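Local coordinates for regulator of G-protein signaling 16 (Mus musculus, PDB 3C7L) that speeds GTP hydrolysis by G protein alpha subunits, driving them into the inactive GDP-bound form and so damping receptor signalling, at residues Glu20-Asp23 with Leu24-Ser28. Residues are numbered along the deposited sequence; the frame is centred on the assembly and turned at random.
Sequences ESFD and LLLNS
Leu26 lays its CD1 methyl over the middle of one face of the Phe22 ring, a CH-pi contact with CD1 3.7 Å from the ring centroid and 12° off the normal. Leu25 meets the same ring at its edge, CD2 lying in the ring plane 4.0 Å from Phe22 CE1. Phe22 CG, anti to the backbone N (chi1 -171°), sits beside the carbonyl carbon, on the side of the following turn; Leu26 CG, beside its own N, is turned back toward Phe22. Elsewhere on the helix, Leu24 CG rests 3.8 Å from Ser21 CB.

Backbone bonds wind this short helix. Ser21 O accepts from Leu25 N at 3.2 Å and more weakly from Leu24 N; Phe22 O takes Leu26 N at 3.0 Å. Ser21 is the N-cap, its OG receiving a weak bond from Asp23 N at 3.1 Å. A type I turn, Leu25 to Ser28, leads out to Ser28, whose OG caps the next helix through Gly31 N.

In this RGS domain helix 22-25 and the turn after it lie between helices 15-20 and 29-40. Phe22 packs on Met119 and Tyr124 of helix 109-128, where Arg116 forms a salt bridge with Asp23; Leu25 touches Trp18, and Leu26 meets Leu48 and Trp51 of helix 45-57.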
loop_
_atom_site.group_PDB
_atom_site.type_symbol
_atom_site.label_atom_id
_atom_site.label_comp_id
_atom_site.label_asym_id
_atom_site.label_seq_id
_atom_site.Cartn_x
_atom_site.Cartn_y
_atom_site.Cartn_z
ATOM N N GLU A 20 2.118 -9.686 15.615
ATOM C CA GLU A 20 3.014 -10.791 15.283
ATOM C C GLU A 20 3.451 -10.655 13.825
ATOM O O GLU A 20 4.540 -11.090 13.450
ATOM C CB GLU A 20 2.322 -12.145 15.447
ATOM C CG GLU A 20 1.993 -12.556 16.863
ATOM C CD GLU A 20 1.418 -13.962 16.911
ATOM O OE1 GLU A 20 0.585 -14.286 16.041
ATOM O OE2 GLU A 20 1.787 -14.737 17.820
ATOM N N SER A 21 2.589 -10.055 13.008
ATOM C CA SER A 21 2.873 -9.887 11.586
ATOM C C SER A 21 2.087 -8.761 10.937
ATOM O O SER A 21 0.869 -8.689 11.072
ATOM C CB SER A 21 2.562 -11.187 10.842
ATOM O OG SER A 21 2.588 -10.984 9.440
ATOM N N PHE A 22 2.783 -7.893 10.213
ATOM C CA PHE A 22 2.129 -6.789 9.524
ATOM C C PHE A 22 1.132 -7.359 8.503
ATOM O O PHE A 22 0.089 -6.761 8.222
ATOM C CB PHE A 22 3.188 -5.917 8.838
ATOM C CG PHE A 22 2.650 -4.633 8.264
ATOM C CD1 PHE A 22 1.654 -3.918 8.925
ATOM C CD2 PHE A 22 3.156 -4.126 7.074
ATOM C CE1 PHE A 22 1.169 -2.715 8.406
ATOM C CE2 PHE A 22 2.678 -2.923 6.546
ATOM C CZ PHE A 22 1.683 -2.217 7.213
ATOM N N ASP A 23 1.446 -8.533 7.967
ATOM C CA ASP A 23 0.572 -9.181 6.998
ATOM C C ASP A 23 -0.757 -9.604 7.627
ATOM O O ASP A 23 -1.797 -9.573 6.965
ATOM C CB ASP A 23 1.282 -10.387 6.382
ATOM C CG ASP A 23 2.488 -9.983 5.558
ATOM O OD1 ASP A 23 2.296 -9.435 4.453
ATOM O OD2 ASP A 23 3.628 -10.190 6.021
ATOM N N LEU A 24 -0.727 -9.995 8.897
ATOM C CA LEU A 24 -1.954 -10.393 9.577
ATOM C C LEU A 24 -2.804 -9.153 9.854
ATOM O O LEU A 24 -4.028 -9.197 9.761
ATOM C CB LEU A 24 -1.643 -11.129 10.886
ATOM C CG LEU A 24 -1.037 -12.529 10.745
ATOM C CD1 LEU A 24 -0.963 -13.194 12.119
ATOM C CD2 LEU A 24 -1.876 -13.360 9.799
ATOM N N LEU A 25 -2.155 -8.046 10.202
ATOM C CA LEU A 25 -2.885 -6.809 10.444
ATOM C C LEU A 25 -3.615 -6.388 9.163
ATOM O O LEU A 25 -4.789 -6.018 9.195
ATOM C CB LEU A 25 -1.929 -5.692 10.873
ATOM C CG LEU A 25 -2.528 -4.284 11.006
ATOM C CD1 LEU A 25 -3.596 -4.270 12.086
ATOM C CD2 LEU A 25 -1.429 -3.288 11.350
ATOM N N LEU A 26 -2.907 -6.462 8.040
ATOM C CA LEU A 26 -3.439 -6.076 6.734
ATOM C C LEU A 26 -4.545 -6.976 6.182
ATOM O O LEU A 26 -5.181 -6.638 5.184
ATOM C CB LEU A 26 -2.291 -5.994 5.726
ATOM C CG LEU A 26 -1.233 -4.952 6.103
ATOM C CD1 LEU A 26 -0.010 -5.099 5.230
ATOM C CD2 LEU A 26 -1.832 -3.553 5.975
ATOM N N ASN A 27 -4.774 -8.114 6.828
ATOM C CA ASN A 27 -5.812 -9.048 6.397
ATOM C C ASN A 27 -6.981 -8.991 7.379
ATOM O O ASN A 27 -7.936 -9.762 7.279
ATOM C CB ASN A 27 -5.253 -10.475 6.348
ATOM C CG ASN A 27 -6.259 -11.486 5.810
ATOM O OD1 ASN A 27 -6.108 -12.691 6.013
ATOM N ND2 ASN A 27 -7.281 -10.998 5.112
ATOM N N SER A 28 -6.897 -8.079 8.340
ATOM C CA SER A 28 -7.949 -7.938 9.338
ATOM C C SER A 28 -8.858 -6.756 9.015
ATOM O O SER A 28 -8.386 -5.668 8.700
ATOM C CB SER A 28 -7.321 -7.747 10.725
ATOM O OG SER A 28 -8.275 -7.305 11.675
#